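Local coordinates for DNA mismatch repair protein MutS (Thermus aquaticus, PDB 1FW6) that takes part in DNA mismatch repair, binding mismatched DNA and probably carrying out the recognition step, and has a weak ATPase activity, at residues S203-E208 against R221-A226; T582-A587 against V713-E718. All blocks are in the same frame, centred on the assembly; numbering follows the deposited sequence.

Contact 1. Residues S203-E208 against R221-A226; sequences SEAPFE and RGALLA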
loop_
_atom_site.group_PDB
_atom_site.type_symbol
_atom_site.label_atom_id
_atom_site.label_comp_id
_atom_site.label_asym_id
_atom_site.label_seq_id
_atom_site.Cartn_x
_atom_site.Cartn_y
_atom_site.Cartn_z
ATOM N N SER C 203 5.625 20.397 8.094
ATOM C CA SER C 203 4.663 21.250 8.778
ATOM C C SER C 203 5.269 22.588 9.171
ATOM O O SER C 203 6.462 22.685 9.464
ATOM C CB SER C 203 4.108 20.543 10.010
ATOM O OG SER C 203 3.400 19.378 9.632
ATOM N N GLU C 204 4.433 23.619 9.171
ATOM C CA GLU C 204 4.876 24.966 9.504
ATOM C C GLU C 204 4.943 25.233 10.991
ATOM O O GLU C 204 4.052 24.844 11.741
ATOM C CB GLU C 204 3.944 25.993 8.874
ATOM C CG GLU C 204 4.482 26.651 7.629
ATOM C CD GLU C 204 3.497 27.638 7.033
ATOM O OE1 GLU C 204 2.446 27.197 6.511
ATOM O OE2 GLU C 204 3.772 28.854 7.096
ATOM N N ALA C 205 5.997 25.918 11.411
ATOM C CA ALA C 205 6.160 26.265 12.815
ATOM C C ALA C 205 7.008 27.521 12.956
ATOM O O ALA C 205 7.839 27.822 12.105
ATOM C CB ALA C 205 6.806 25.113 13.574
ATOM N N PRO C 206 6.772 28.296 14.016
ATOM C CA PRO C 206 7.555 29.514 14.229
ATOM C C PRO C 206 8.915 29.122 14.784
ATOM O O PRO C 206 8.997 28.371 15.756
ATOM C CB PRO C 206 6.724 30.288 15.249
ATOM C CG PRO C 206 6.060 29.197 16.036
ATOM C CD PRO C 206 5.632 28.236 14.950
ATOM N N PHE C 207 9.977 29.622 14.162
ATOM C CA PHE C 207 11.317 29.309 14.617
ATOM C C PHE C 207 11.952 30.422 15.423
ATOM O O PHE C 207 13.089 30.815 15.169
ATOM C CB PHE C 207 12.214 28.954 13.439
ATOM C CG PHE C 207 12.042 27.550 12.958
ATOM C CD1 PHE C 207 10.872 27.154 12.324
ATOM C CD2 PHE C 207 13.052 26.618 13.137
ATOM C CE1 PHE C 207 10.710 25.855 11.878
ATOM C CE2 PHE C 207 12.898 25.317 12.694
ATOM C CZ PHE C 207 11.723 24.935 12.061
ATOM N N GLU C 208 11.217 30.935 16.399
ATOM C CA GLU C 208 11.759 31.979 17.253
ATOM C C GLU C 208 12.677 31.255 18.234
ATOM O O GLU C 208 12.290 30.268 18.854
ATOM C CB GLU C 208 10.633 32.710 17.991
ATOM C CG GLU C 208 9.531 33.260 17.072
ATOM C CD GLU C 208 10.084 34.043 15.879
ATOM O OE1 GLU C 208 10.982 34.886 16.101
ATOM O OE2 GLU C 208 9.620 33.821 14.730
ATOM N N ARG C 221 14.741 24.268 18.453
ATOM C CA ARG C 221 14.134 23.947 19.729
ATOM C C ARG C 221 12.822 24.703 19.883
ATOM O O ARG C 221 11.778 24.113 20.157
ATOM C CB ARG C 221 15.097 24.315 20.856
ATOM C CG ARG C 221 14.718 23.754 22.209
ATOM C CD ARG C 221 15.938 23.641 23.095
ATOM N NE ARG C 221 16.547 24.946 23.309
ATOM C CZ ARG C 221 17.843 25.140 23.535
ATOM N NH1 ARG C 221 18.682 24.107 23.582
ATOM N NH2 ARG C 221 18.305 26.376 23.688
ATOM N N GLY C 222 12.869 26.013 19.706
ATOM C CA GLY C 222 11.654 26.785 19.837
ATOM C C GLY C 222 10.577 26.257 18.912
ATOM O O GLY C 222 9.418 26.099 19.306
ATOM N N ALA C 223 10.961 25.979 17.673
ATOM C CA ALA C 223 10.006 25.474 16.689
ATOM C C ALA C 223 9.294 24.235 17.241
ATOM O O ALA C 223 8.057 24.129 17.189
ATOM C CB ALA C 223 10.727 25.144 15.382
ATOM N N LEU C 224 10.094 23.309 17.771
ATOM C CA LEU C 224 9.589 22.079 18.355
ATOM C C LEU C 224 8.598 22.407 19.446
ATOM O O LEU C 224 7.449 21.980 19.407
ATOM C CB LEU C 224 10.734 21.254 18.958
ATOM C CG LEU C 224 11.519 20.324 18.035
ATOM C CD1 LEU C 224 12.602 19.618 18.826
ATOM C CD2 LEU C 224 10.571 19.304 17.418
ATOM N N LEU C 225 9.058 23.175 20.424
ATOM C CA LEU C 225 8.223 23.553 21.552
ATOM C C LEU C 225 6.964 24.267 21.099
ATOM O O LEU C 225 5.873 23.938 21.547
ATOM C CB LEU C 225 9.022 24.430 22.521
ATOM C CG LEU C 225 10.099 23.712 23.348
ATOM C CD1 LEU C 225 10.984 24.724 24.067
ATOM C CD2 LEU C 225 9.413 22.774 24.342
ATOM N N ALA C 226 7.116 25.231 20.199
ATOM C CA ALA C 226 5.978 25.992 19.694
ATOM C C ALA C 226 4.915 25.060 19.117
ATOM O O ALA C 226 3.751 25.091 19.532
ATOM C CB ALA C 226 6.447 26.966 18.633
#
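The methyl of Ala-223 stands squarely over the ring of Phe-207, a CH-pi contact with CB 3.3 Å from the ring centroid and only 5° off the ring normal. All six ring carbons are nearly equidistant from that methyl. Phe-207 leaves its backbone facing away from helix 215-232, but with CG anti to the carbonyl carbon (chi1 -80°) the ring lies alongside the helix; it also touches Ala-136 and Ala-138 of strand 134-138 and Leu-179 of strand 177-180. Alanine suits this place because a longer side chain could hardly stand between helix and ring. Beside it the backbone also closes in: the CA of Ala-223 makes a CA-H...O contact of 3.2 Å with Pro-206 O. Gly-222 fits for a different reason: a CB here would run into the carbonyl oxygen of Glu-208. The outer side faces solvent: exposed Pro-206 lays its CG against the methyl of Ala-226, and the Glu-208 carboxylate leads away from the helix, as suits a charge at the surface. The contact thus packs the loop after edge strand 201-203 onto the following helix of the connector domain, which has a ribonuclease H-like fold. Between these two segments cohesion comes from the apolar fit of small groups and an aromatic face; a polar tie to the same helix is added nearby by Arg-219 NE on Phe-207 O.

Contact 2. Residues T582-A587 against V713-E718; sequences TGPNMA and VAAREE. With ADP (adenosine-5'-diphosphate), chain H; SO4 (sulfate ion), chain F.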
loop_
_atom_site.group_PDB
_atom_site.type_symbol
_atom_site.label_atom_id
_atom_site.label_comp_id
_atom_site.label_asym_id
_atom_site.label_seq_id
_atom_site.Cartn_x
_atom_site.Cartn_y
_atom_site.Cartn_z
ATOM N N THR C 582 39.395 -11.196 -3.752
ATOM C CA THR C 582 39.113 -11.550 -5.136
ATOM C C THR C 582 38.478 -12.936 -5.258
ATOM O O THR C 582 38.307 -13.648 -4.270
ATOM C CB THR C 582 40.392 -11.491 -5.960
ATOM O OG1 THR C 582 41.491 -11.919 -5.151
ATOM C CG2 THR C 582 40.644 -10.079 -6.434
ATOM N N GLY C 583 38.114 -13.319 -6.470
ATOM C CA GLY C 583 37.485 -14.612 -6.637
ATOM C C GLY C 583 36.166 -14.466 -7.367
ATOM O O GLY C 583 35.566 -13.387 -7.395
ATOM N N PRO C 584 35.669 -15.558 -7.944
ATOM C CA PRO C 584 34.417 -15.616 -8.704
ATOM C C PRO C 584 33.148 -15.087 -8.044
ATOM O O PRO C 584 32.923 -15.295 -6.862
ATOM C CB PRO C 584 34.310 -17.097 -9.047
ATOM C CG PRO C 584 34.957 -17.745 -7.869
ATOM C CD PRO C 584 36.172 -16.911 -7.662
ATOM N N ASN C 585 32.310 -14.412 -8.828
ATOM C CA ASN C 585 31.048 -13.900 -8.315
ATOM C C ASN C 585 30.127 -15.071 -7.936
ATOM O O ASN C 585 30.197 -16.155 -8.524
ATOM C CB ASN C 585 30.394 -12.988 -9.354
ATOM C CG ASN C 585 31.006 -11.583 -9.363
ATOM O OD1 ASN C 585 30.825 -10.816 -10.307
ATOM N ND2 ASN C 585 31.719 -11.244 -8.302
HETATM N N MSE C 586 29.269 -14.839 -6.946
HETATM C CA MSE C 586 28.369 -15.854 -6.413
HETATM C C MSE C 586 29.142 -16.676 -5.376
HETATM O O MSE C 586 28.588 -17.546 -4.711
HETATM C CB MSE C 586 27.828 -16.764 -7.517
HETATM C CG MSE C 586 26.751 -16.119 -8.371
HETATM SE SE MSE C 586 26.231 -17.195 -9.913
HETATM C CE MSE C 586 27.739 -16.877 -11.063
ATOM N N ALA C 587 30.426 -16.371 -5.220
ATOM C CA ALA C 587 31.260 -17.094 -4.274
ATOM C C ALA C 587 31.196 -16.586 -2.840
ATOM O O ALA C 587 31.314 -17.389 -1.920
ATOM C CB ALA C 587 32.707 -17.114 -4.756
ATOM N N VAL C 713 37.850 -16.101 -2.653
ATOM C CA VAL C 713 36.842 -17.146 -2.512
ATOM C C VAL C 713 37.039 -17.952 -3.784
ATOM O O VAL C 713 37.659 -17.463 -4.725
ATOM C CB VAL C 713 35.407 -16.579 -2.468
ATOM C CG1 VAL C 713 35.163 -15.908 -1.137
ATOM C CG2 VAL C 713 35.197 -15.596 -3.599
ATOM N N ALA C 714 36.522 -19.169 -3.850
ATOM C CA ALA C 714 36.765 -19.936 -5.059
ATOM C C ALA C 714 35.633 -20.785 -5.606
ATOM O O ALA C 714 34.580 -20.946 -4.988
ATOM C CB ALA C 714 38.000 -20.803 -4.864
ATOM N N ALA C 715 35.880 -21.321 -6.792
ATOM C CA ALA C 715 34.924 -22.170 -7.467
ATOM C C ALA C 715 35.651 -23.435 -7.889
ATOM O O ALA C 715 36.863 -23.432 -8.073
ATOM C CB ALA C 715 34.359 -21.456 -8.679
ATOM N N ARG C 716 34.911 -24.525 -8.015
ATOM C CA ARG C 716 35.506 -25.779 -8.435
ATOM C C ARG C 716 34.687 -26.303 -9.591
ATOM O O ARG C 716 33.528 -26.657 -9.428
ATOM C CB ARG C 716 35.517 -26.797 -7.290
ATOM C CG ARG C 716 36.907 -27.323 -6.986
ATOM C CD ARG C 716 37.582 -27.798 -8.270
ATOM N NE ARG C 716 39.011 -28.066 -8.104
ATOM C CZ ARG C 716 39.782 -28.624 -9.038
ATOM N NH1 ARG C 716 39.256 -28.971 -10.211
ATOM N NH2 ARG C 716 41.074 -28.842 -8.800
ATOM N N GLU C 717 35.284 -26.324 -10.768
ATOM C CA GLU C 717 34.588 -26.806 -11.944
ATOM C C GLU C 717 34.435 -28.305 -11.732
ATOM O O GLU C 717 35.412 -29.048 -11.790
ATOM C CB GLU C 717 35.426 -26.474 -13.173
ATOM C CG GLU C 717 36.288 -25.234 -12.914
ATOM C CD GLU C 717 36.710 -24.500 -14.166
ATOM O OE1 GLU C 717 35.828 -24.009 -14.905
ATOM O OE2 GLU C 717 37.931 -24.402 -14.398
ATOM N N GLU C 718 33.209 -28.741 -11.455
ATOM C CA GLU C 718 32.945 -30.153 -11.195
ATOM C C GLU C 718 31.839 -30.742 -12.070
ATOM O O GLU C 718 31.309 -30.069 -12.958
ATOM C CB GLU C 718 32.581 -30.332 -9.719
ATOM C CG GLU C 718 33.534 -29.605 -8.781
ATOM C CD GLU C 718 33.142 -29.708 -7.320
ATOM O OE1 GLU C 718 31.952 -29.496 -7.011
ATOM O OE2 GLU C 718 34.030 -29.984 -6.484
HETATM P PB ADP H . 29.831 -12.159 -4.555
HETATM O O1B ADP H . 29.453 -12.005 -5.993
HETATM O O2B ADP H . 30.709 -13.223 -4.072
HETATM O O3B ADP H . 30.283 -10.717 -4.034
HETATM P PA ADP H . 27.763 -12.816 -2.664
HETATM O O1A ADP H . 27.166 -11.727 -1.908
HETATM O O2A ADP H . 28.676 -13.729 -1.982
HETATM O O3A ADP H . 28.407 -12.114 -3.900
HETATM O "O5'" ADP H . 26.739 -13.797 -3.410
HETATM C "C5'" ADP H . 25.558 -14.082 -2.634
HETATM C "C4'" ADP H . 24.957 -15.430 -2.329
HETATM O "O4'" ADP H . 25.972 -16.312 -1.803
HETATM C "C3'" ADP H . 24.193 -15.015 -1.078
HETATM O "O3'" ADP H . 22.862 -14.602 -1.386
HETATM C "C2'" ADP H . 24.234 -16.176 -0.126
HETATM O "O2'" ADP H . 23.126 -17.035 -0.333
HETATM C "C1'" ADP H . 25.577 -16.813 -0.535
HETATM N N9 ADP H . 26.678 -16.711 0.435
HETATM C C8 ADP H . 27.759 -15.862 0.428
HETATM N N7 ADP H . 28.621 -16.024 1.390
HETATM C C5 ADP H . 28.071 -17.056 2.116
HETATM C C6 ADP H . 28.484 -17.779 3.282
HETATM N N6 ADP H . 29.611 -17.500 3.911
HETATM N N1 ADP H . 27.718 -18.794 3.787
HETATM C C2 ADP H . 26.559 -19.108 3.148
HETATM N N3 ADP H . 26.083 -18.496 2.037
HETATM C C4 ADP H . 26.864 -17.484 1.561
HETATM S S SO4 F . 34.130 -13.616 -12.239
HETATM O O1 SO4 F . 33.102 -13.281 -13.233
HETATM O O2 SO4 F . 34.319 -15.071 -12.189
HETATM O O3 SO4 F . 35.388 -12.950 -12.644
HETATM O O4 SO4 F . 33.680 -13.147 -10.913
#
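This is a loop-to-strand contact within the P-loop NTPase domain: segment 582-587, the end of strand 578-582 and the first part of the Walker A loop, leans with Thr-582, Gly-583, Pro-584 and Ala-587 on Val-713 to Ala-715 of strand 708-718, the parallel neighbour of the strand that feeds the loop. The pairing ends with the bond from Val-713 N to Thr-582 O, 3.0 Å long with an angle of 151° at the hydrogen. Beyond it the chain turns away through Gly-583, whose positive phi and closeness to the Val-713 carbonyl both call for a residue without CB. Pro-584 then lies across strand 708-718, its CD 3.3 Å from Val-713 O and its CG 3.8 Å from Ala-715 CB; a rigid, apolar ring suits a surface made of the Ala-714 backbone and the small methyl of Ala-715. Val-713 and Ala-587 bring their apolar side chains together, though their exact spacing in the model is doubtful.

The far side of the loop is polar and faces the bound anions. Asn-585 N binds O4 of a sulfate ion, probably from the crystallisation liquor, at 2.8 Å; Thr-668 of the second subunit also holds it. Asn-585 keeps CG beside its own backbone N (chi1 -80°), which brings the carboxamide near both anions, ND2 being 3.3 Å from ADP O1B. An alanine here removes the carboxamide, which would probably leave O1B and the sulfate without that polar neighbour and weaken the packing on Gly-667 of the second subunit. Gly-588 N and Ser-590 N continue the row of amides on ADP. The selenomethionine Met-586 gives its backbone N to the beta-phosphate oxygen O1B, 3.0 Å away and nearly straight at 169°.

Overall arrangement
The two contacts belong to separate domains and follow one another along the chain, contact 1 closing before contact 2 opens. Their centres lie 57 Å apart and their nearest atoms about 44 Å, so they do not touch. Contact 1 is purely structural packing in the connector domain, and its nearest atom is about 28 Å from the bound DNA. Contact 2 forms part of the ADP pocket, with the side chain of Ala-587 about 9 Å from a magnesium ion, yet its nearest atom is about 55 Å from the DNA. A signal between mismatch and nucleotide would therefore probably have to pass through a long stretch of protein. Only contact 2 is reached by the second subunit.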